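Local coordinates for protein haloacid dehalogenase/epoxide hydrolase family (Corynebacterium glutamicum ATCC 13032, PDB 2PR7) that is of uncharacterised function but belongs to the haloacid dehalogenase-like hydrolase family, binds a calcium ion and probably acts as a hydrolase, at residues V7-G11 against V12-T16; T16-D19 against Q20-W23; Q118-D121 against R122-E126. All coordinates share one frame; numbering follows the deposited sequence.

Contact 1 of 3, residues V7-G11 against V12-T16. With CA (calcium ion), chain C; EDO (1,2-ethanediol), chain D.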
loop_
_atom_site.group_PDB
_atom_site.type_symbol
_atom_site.label_atom_id
_atom_site.label_comp_id
_atom_site.label_asym_id
_atom_site.label_seq_id
_atom_site.Cartn_x
_atom_site.Cartn_y
_atom_site.Cartn_z
ATOM N N VAL A 7 -0.511 0.160 -0.372
ATOM C CA VAL A 7 -0.865 -1.018 0.430
ATOM C C VAL A 7 -2.251 -0.905 1.021
ATOM O O VAL A 7 -2.712 0.189 1.289
ATOM C CB VAL A 7 0.127 -1.270 1.566
ATOM C CG1 VAL A 7 1.605 -1.141 1.062
ATOM C CG2 VAL A 7 -0.102 -0.342 2.714
ATOM N N ASP A 8 -2.905 -2.052 1.169
ATOM C CA ASP A 8 -4.197 -2.089 1.834
ATOM C C ASP A 8 -3.952 -2.016 3.303
ATOM O O ASP A 8 -2.830 -2.210 3.771
ATOM C CB ASP A 8 -5.035 -3.317 1.473
ATOM C CG ASP A 8 -6.521 -3.110 1.789
ATOM O OD1 ASP A 8 -6.941 -2.018 2.312
ATOM O OD2 ASP A 8 -7.273 -3.982 1.497
ATOM N N TYR A 9 -4.986 -1.672 4.063
ATOM C CA TYR A 9 -4.899 -1.718 5.500
ATOM C C TYR A 9 -5.458 -3.065 6.016
ATOM O O TYR A 9 -4.696 -3.919 6.502
ATOM C CB TYR A 9 -5.664 -0.523 6.122
ATOM C CG TYR A 9 -5.563 -0.516 7.583
ATOM C CD1 TYR A 9 -4.416 -0.061 8.198
ATOM C CD2 TYR A 9 -6.597 -1.028 8.370
ATOM C CE1 TYR A 9 -4.303 -0.070 9.555
ATOM C CE2 TYR A 9 -6.495 -1.056 9.742
ATOM C CZ TYR A 9 -5.347 -0.571 10.333
ATOM O OH TYR A 9 -5.243 -0.565 11.704
ATOM N N ALA A 10 -6.787 -3.300 5.902
ATOM C CA ALA A 10 -7.394 -4.468 6.496
ATOM C C ALA A 10 -6.883 -5.715 5.797
ATOM O O ALA A 10 -6.913 -5.793 4.586
ATOM C CB ALA A 10 -8.944 -4.381 6.374
ATOM N N GLY A 11 -6.411 -6.680 6.561
ATOM C CA GLY A 11 -5.854 -7.863 5.940
ATOM C C GLY A 11 -4.396 -7.790 5.522
ATOM O O GLY A 11 -3.817 -8.804 5.062
ATOM N N VAL A 12 -3.784 -6.617 5.685
ATOM C CA VAL A 12 -2.391 -6.459 5.332
ATOM C C VAL A 12 -1.627 -5.864 6.503
ATOM O O VAL A 12 -0.630 -6.447 6.952
ATOM C CB VAL A 12 -2.238 -5.600 4.050
ATOM C CG1 VAL A 12 -0.741 -5.365 3.765
ATOM C CG2 VAL A 12 -2.993 -6.233 2.812
ATOM N N LEU A 13 -2.078 -4.715 7.022
ATOM C CA LEU A 13 -1.339 -3.937 8.029
ATOM C C LEU A 13 -1.929 -4.083 9.407
ATOM O O LEU A 13 -1.446 -3.487 10.382
ATOM C CB LEU A 13 -1.328 -2.429 7.639
ATOM C CG LEU A 13 -0.625 -2.081 6.315
ATOM C CD1 LEU A 13 -0.815 -0.569 5.956
ATOM C CD2 LEU A 13 0.887 -2.469 6.359
ATOM N N ASP A 14 -3.014 -4.847 9.552
ATOM C CA ASP A 14 -3.673 -4.959 10.842
ATOM C C ASP A 14 -3.636 -6.350 11.480
ATOM O O ASP A 14 -4.541 -6.708 12.238
ATOM C CB ASP A 14 -5.109 -4.504 10.722
ATOM C CG ASP A 14 -5.912 -5.379 9.847
ATOM O OD1 ASP A 14 -5.391 -6.223 9.075
ATOM O OD2 ASP A 14 -7.167 -5.255 9.944
ATOM N N GLY A 15 -2.580 -7.108 11.182
ATOM C CA GLY A 15 -2.391 -8.461 11.665
ATOM C C GLY A 15 -1.826 -8.540 13.058
ATOM O O GLY A 15 -2.027 -7.671 13.896
ATOM N N THR A 16 -1.082 -9.604 13.300
ATOM C CA THR A 16 -0.475 -9.804 14.610
ATOM C C THR A 16 0.541 -8.689 14.892
ATOM O O THR A 16 1.004 -7.976 13.980
ATOM C CB THR A 16 0.285 -11.122 14.668
ATOM O OG1 THR A 16 1.335 -11.141 13.677
ATOM C CG2 THR A 16 -0.714 -12.322 14.482
HETATM CA CA CA C . -7.893 -5.928 2.355
HETATM C C1 EDO D . 0.782 -0.536 11.239
HETATM O O1 EDO D . 1.059 -0.970 12.574
HETATM C C2 EDO D . 1.762 -1.291 10.379
HETATM O O2 EDO D . 1.242 -2.618 10.206
HETATM O O HOH W 1 -10.272 -5.524 2.731
HETATM O O HOH W 2 -9.678 -7.548 3.597
HETATM O O HOH W 3 -8.468 -6.339 0.027
#
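Tyr9 O takes the backbone N-H groups of both Val12 and Leu13, a local turn contact in the loop that leaves strand 4-7 for helix 17-32. The Leu13 bond, 2.8 Å from N to Tyr9 O, lies in the carbonyl plane, whereas Val12 N, 3.0 Å from the same oxygen, sits above it. Ala10 and Gly11 form the corners of a type II beta turn, and the positive phi of Gly11 (85°) suits glycine. Asp14 reaches back to this turn: with CG between its backbone N and carbonyl carbon (chi1 65°), OD1 accepts from Gly11 N at 2.8 Å, on the syn side but tilted from the carboxylate plane. The run Asp8 to Leu13 resembles the first sequence motif of the HAD family, with alanine where its second aspartate usually stands. As is usual at this position in the family, the backbone O of Ala10 binds the calcium ion, at 2.4 Å, beside Asp8 OD2 at 2.2 Å; three waters and Asp99 join them. Asp8 O is buried without a polar partner, with Leu13 CG at 3.4 Å and Val12 CB close by. The Tyr9 ring meets Leu13 CB and Asp14 CB obliquely, CE2 3.8 Å from the latter.

Contact 2 of 3, residues T16-D19 against Q20-W23. With EDO (1,2-ethanediol), chain D.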
loop_
_atom_site.group_PDB
_atom_site.type_symbol
_atom_site.label_atom_id
_atom_site.label_comp_id
_atom_site.label_asym_id
_atom_site.label_seq_id
_atom_site.Cartn_x
_atom_site.Cartn_y
_atom_site.Cartn_z
ATOM N N THR A 16 -1.082 -9.604 13.300
ATOM C CA THR A 16 -0.475 -9.804 14.610
ATOM C C THR A 16 0.541 -8.689 14.892
ATOM O O THR A 16 1.004 -7.976 13.980
ATOM C CB THR A 16 0.285 -11.122 14.668
ATOM O OG1 THR A 16 1.335 -11.141 13.677
ATOM C CG2 THR A 16 -0.714 -12.322 14.482
ATOM N N ASP A 17 0.948 -8.606 16.152
ATOM C CA ASP A 17 1.949 -7.593 16.584
ATOM C C ASP A 17 3.268 -7.851 15.888
ATOM O O ASP A 17 3.934 -6.908 15.437
ATOM C CB ASP A 17 2.148 -7.554 18.101
ATOM C CG ASP A 17 0.994 -6.878 18.837
ATOM O OD1 ASP A 17 0.185 -6.157 18.200
ATOM O OD2 ASP A 17 0.919 -7.066 20.060
ATOM N N GLU A 18 3.634 -9.114 15.721
ATOM C CA GLU A 18 4.838 -9.441 14.942
ATOM C C GLU A 18 4.741 -8.901 13.517
ATOM O O GLU A 18 5.683 -8.276 13.027
ATOM C CB GLU A 18 5.121 -10.948 14.925
ATOM C CG GLU A 18 6.356 -11.286 14.172
ATOM C CD GLU A 18 6.595 -12.768 14.052
ATOM O OE1 GLU A 18 5.729 -13.568 14.464
ATOM O OE2 GLU A 18 7.656 -13.103 13.502
ATOM N N ASP A 19 3.625 -9.153 12.817
ATOM C CA ASP A 19 3.469 -8.751 11.430
ATOM C C ASP A 19 3.502 -7.234 11.335
ATOM O O ASP A 19 4.075 -6.697 10.413
ATOM C CB ASP A 19 2.182 -9.338 10.789
ATOM C CG ASP A 19 2.354 -10.811 10.311
ATOM O OD1 ASP A 19 3.457 -11.414 10.438
ATOM O OD2 ASP A 19 1.353 -11.377 9.789
ATOM N N GLN A 20 2.882 -6.554 12.285
ATOM C CA GLN A 20 2.849 -5.097 12.250
ATOM C C GLN A 20 4.234 -4.526 12.477
ATOM O O GLN A 20 4.625 -3.546 11.845
ATOM C CB GLN A 20 1.882 -4.566 13.259
ATOM C CG GLN A 20 0.421 -4.957 12.937
ATOM C CD GLN A 20 -0.602 -4.141 13.679
ATOM O OE1 GLN A 20 -0.471 -2.920 13.842
ATOM N NE2 GLN A 20 -1.684 -4.807 14.083
ATOM N N ARG A 21 5.007 -5.122 13.389
ATOM C CA ARG A 21 6.423 -4.691 13.585
ATOM C C ARG A 21 7.203 -4.853 12.286
ATOM O O ARG A 21 8.023 -3.987 11.913
ATOM C CB ARG A 21 7.107 -5.434 14.741
ATOM C CG ARG A 21 6.658 -5.042 16.158
ATOM C CD ARG A 21 7.516 -5.679 17.257
ATOM N NE ARG A 21 7.487 -7.160 17.242
ATOM C CZ ARG A 21 6.653 -7.905 17.962
ATOM N NH1 ARG A 21 5.711 -7.354 18.718
ATOM N NH2 ARG A 21 6.716 -9.229 17.909
ATOM N N ARG A 22 7.048 -5.995 11.629
ATOM C CA ARG A 22 7.708 -6.263 10.349
ATOM C C ARG A 22 7.318 -5.248 9.257
ATOM O O ARG A 22 8.155 -4.699 8.569
ATOM C CB ARG A 22 7.548 -7.734 9.895
ATOM C CG ARG A 22 8.214 -8.719 10.780
ATOM C CD ARG A 22 7.959 -10.113 10.265
ATOM N NE ARG A 22 8.756 -10.435 9.077
ATOM C CZ ARG A 22 8.709 -11.621 8.477
ATOM N NH1 ARG A 22 7.894 -12.541 8.961
ATOM N NH2 ARG A 22 9.444 -11.881 7.395
ATOM N N TRP A 23 6.064 -4.887 9.214
ATOM C CA TRP A 23 5.590 -3.903 8.249
ATOM C C TRP A 23 6.141 -2.531 8.568
ATOM O O TRP A 23 6.528 -1.819 7.665
ATOM C CB TRP A 23 4.082 -3.848 8.322
ATOM C CG TRP A 23 3.454 -4.651 7.226
ATOM C CD1 TRP A 23 2.721 -5.782 7.352
ATOM C CD2 TRP A 23 3.574 -4.394 5.801
ATOM N NE1 TRP A 23 2.332 -6.225 6.095
ATOM C CE2 TRP A 23 2.828 -5.388 5.132
ATOM C CE3 TRP A 23 4.185 -3.380 5.056
ATOM C CZ2 TRP A 23 2.680 -5.421 3.729
ATOM C CZ3 TRP A 23 4.043 -3.399 3.669
ATOM C CH2 TRP A 23 3.318 -4.445 3.001
HETATM C C1 EDO D . 0.782 -0.536 11.239
HETATM O O1 EDO D . 1.059 -0.970 12.574
HETATM C C2 EDO D . 1.762 -1.291 10.379
HETATM O O2 EDO D . 1.242 -2.618 10.206
#
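Thr16 stands at the N-cap of helix 17-32, the helix of the beta-alpha-beta unit formed with strands 4-7 and 36-41, and its backbone O accepts from Gln20 N at 2.9 Å. Its hydroxyl OG1, placed between the backbone N and the carbonyl carbon, takes Asp19 N at 3.2 Å in a nearly straight capping bond (161° at the hydrogen). Gln20 passes close to the same carbonyl, its CG 3.2 Å from Thr16 O, and extends so that NE2 reaches Gly15 O while OE1 receives O1 of a bound ethanediol at 2.8 Å. Asp17 O accepts from Arg21 N. The Arg21 chain bends at its third torsion (chi3 -61°) and folds back over the first turn. One face of its guanidinium lies over Asp17 O and Glu18 CA, with NH1 3.6 Å from Asp17 CB and NH2 near Glu18 CB. Glu18 O accepts from Arg22 N, but its side chain only brings charges near: OE2 is 4.6 Å from Arg22 NH1 and well outside the guanidinium plane. Arg22 is instead gripped by the terminal carboxylate of Phe137 and by Asp121. Asp19 O receives Trp23 N at 2.9 Å and lies 3.5 Å from Trp23 CD1, while the indole NE1 turns to Tyr117 OH. The acids Asp17, Glu18 and Asp19 stand at the N-terminal end of the helix, where its dipole would probably favour their negative charge. Arg21 lies near Asp17 and Glu18 without a salt bridge and Arg22 is engaged elsewhere, so acids and arginines probably interact here at most through weak, longer-range electrostatics.

Contact 3 of 3, residues Q118-D121 against R122-E126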
loop_
_atom_site.group_PDB
_atom_site.type_symbol
_atom_site.label_atom_id
_atom_site.label_comp_id
_atom_site.label_asym_id
_atom_site.label_seq_id
_atom_site.Cartn_x
_atom_site.Cartn_y
_atom_site.Cartn_z
ATOM N N GLN A 118 -0.876 -12.880 0.789
ATOM C CA GLN A 118 -1.517 -13.954 1.546
ATOM C C GLN A 118 -0.739 -14.239 2.834
ATOM O O GLN A 118 -1.326 -14.562 3.853
ATOM C CB GLN A 118 -1.662 -15.181 0.641
ATOM C CG GLN A 118 -2.359 -16.369 1.266
ATOM C CD GLN A 118 -2.713 -17.438 0.201
ATOM O OE1 GLN A 118 -1.811 -18.009 -0.387
ATOM N NE2 GLN A 118 -4.025 -17.750 0.017
ATOM N N GLN A 119 0.578 -14.157 2.790
ATOM C CA GLN A 119 1.384 -14.307 4.016
ATOM C C GLN A 119 2.552 -13.385 3.893
ATOM O O GLN A 119 3.093 -13.222 2.790
ATOM C CB GLN A 119 1.837 -15.737 4.267
ATOM C CG GLN A 119 2.677 -16.391 3.199
ATOM C CD GLN A 119 3.781 -17.312 3.790
ATOM O OE1 GLN A 119 4.851 -17.498 3.189
ATOM N NE2 GLN A 119 3.511 -17.893 4.960
ATOM N N PHE A 120 2.930 -12.760 5.008
ATOM C CA PHE A 120 3.973 -11.757 4.979
ATOM C C PHE A 120 5.247 -12.324 4.367
ATOM O O PHE A 120 5.887 -11.671 3.530
ATOM C CB PHE A 120 4.269 -11.167 6.383
ATOM C CG PHE A 120 5.200 -9.990 6.349
ATOM C CD1 PHE A 120 6.593 -10.168 6.376
ATOM C CD2 PHE A 120 4.721 -8.700 6.282
ATOM C CE1 PHE A 120 7.481 -9.056 6.281
ATOM C CE2 PHE A 120 5.572 -7.618 6.242
ATOM C CZ PHE A 120 6.966 -7.782 6.234
ATOM N N ASP A 121 5.636 -13.526 4.766
ATOM C CA ASP A 121 6.907 -14.098 4.328
ATOM C C ASP A 121 7.019 -14.219 2.822
ATOM O O ASP A 121 8.109 -14.102 2.293
ATOM C CB ASP A 121 7.158 -15.505 4.925
ATOM C CG ASP A 121 7.474 -15.500 6.409
ATOM O OD1 ASP A 121 8.062 -14.546 6.899
ATOM O OD2 ASP A 121 7.178 -16.504 7.083
ATOM N N ARG A 122 5.917 -14.505 2.143
ATOM C CA ARG A 122 5.942 -14.608 0.691
ATOM C C ARG A 122 5.989 -13.218 0.079
ATOM O O ARG A 122 6.822 -12.921 -0.751
ATOM C CB ARG A 122 4.712 -15.354 0.176
ATOM C CG ARG A 122 4.812 -15.702 -1.261
ATOM C CD ARG A 122 3.710 -16.618 -1.728
ATOM N NE ARG A 122 3.939 -16.923 -3.135
ATOM C CZ ARG A 122 3.665 -16.084 -4.119
ATOM N NH1 ARG A 122 3.103 -14.904 -3.873
ATOM N NH2 ARG A 122 3.933 -16.424 -5.364
ATOM N N ALA A 123 5.102 -12.352 0.514
ATOM C CA ALA A 123 5.001 -11.024 -0.058
ATOM C C ALA A 123 6.254 -10.161 0.154
ATOM O O ALA A 123 6.612 -9.361 -0.699
ATOM C CB ALA A 123 3.719 -10.300 0.463
ATOM N N VAL A 124 6.901 -10.269 1.311
ATOM C CA VAL A 124 8.065 -9.454 1.590
ATOM C C VAL A 124 9.199 -9.676 0.574
ATOM O O VAL A 124 9.922 -8.733 0.205
ATOM C CB VAL A 124 8.559 -9.571 3.059
ATOM C CG1 VAL A 124 9.182 -10.939 3.335
ATOM C CG2 VAL A 124 9.543 -8.444 3.365
ATOM N N VAL A 125 9.375 -10.901 0.139
ATOM C CA VAL A 125 10.409 -11.210 -0.861
ATOM C C VAL A 125 10.212 -10.356 -2.114
ATOM O O VAL A 125 11.160 -9.777 -2.651
ATOM C CB VAL A 125 10.359 -12.711 -1.247
ATOM C CG1 VAL A 125 11.287 -13.019 -2.414
ATOM C CG2 VAL A 125 10.758 -13.537 -0.091
ATOM N N GLU A 126 8.963 -10.311 -2.601
ATOM C CA GLU A 126 8.591 -9.529 -3.754
ATOM C C GLU A 126 8.809 -8.054 -3.509
ATOM O O GLU A 126 9.319 -7.342 -4.355
ATOM C CB GLU A 126 7.138 -9.799 -4.137
ATOM C CG GLU A 126 6.879 -11.289 -4.365
ATOM C CD GLU A 126 5.501 -11.551 -4.884
ATOM O OE1 GLU A 126 5.016 -10.744 -5.706
ATOM O OE2 GLU A 126 4.902 -12.555 -4.447
#
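Phe120 swings its ring along the helix to overlap Val124, four residues on, with CE1 3.4 Å from Val124 CB and 3.6 Å from Val124 CG2. The ring takes this position because CG lies anti to the backbone N (chi1 -172°), beside the carbonyl carbon, which sends the phenyl group in the direction of the next turn; it meets the valine obliquely. Val124 in turn sets CG1 over the backbone, near the carbonyl oxygens of both Phe120 and Asp121. Beneath these side chains Phe120 O accepts from Val124 N at 2.8 Å. This is the first turn of helix 120-131, the last helix of the chain, which follows edge strand 113-116 of the parallel five-stranded sheet in an alpha/beta fold of the HAD type. Gln119 occupies the N-cap position, and its carbonyl starts the helical bonding: Ala123 N comes in nearly along the C=O axis, 3.2 Å from Gln119 O and almost perfectly straight (178° at the hydrogen), while Arg122 N makes a weak bond to the same oxygen. The Gln119 side chain bends back over the turn, bringing OE1 3.7 Å from Arg122 CB. Arg122 itself extends away from that amide and forms a salt bridge from NH1 to Glu126 OE2 at 3.0 Å, an i to i+4 pair on the flank of the helix. On the inner side Ala123 touches Val115 and Tyr117, and Phe120 packs edge-to-face with Trp23 of helix 17-32.

In the fold
Contacts 1 and 2 run on from each other through Thr16, their centres 10 Å apart, so the calcium-binding loop passes directly into the helix that follows it. Trp23 ties them more closely: its ring packs against Leu13, with Leu13 CD2 3.4 Å from Trp23 CD2, and one ethanediol bridges Leu13 and Gln20. Contact 3 comes from the far end of the sequence but docks on contact 2, where Arg22 NH1 meets Asp121 OD1 at 2.9 Å. It does not touch contact 1, their nearest atoms being about 6 Å apart. Only contact 1 supplies calcium ligands; the side chains of Trp23 and Ala123 lie about 11 and 13 Å from the ion.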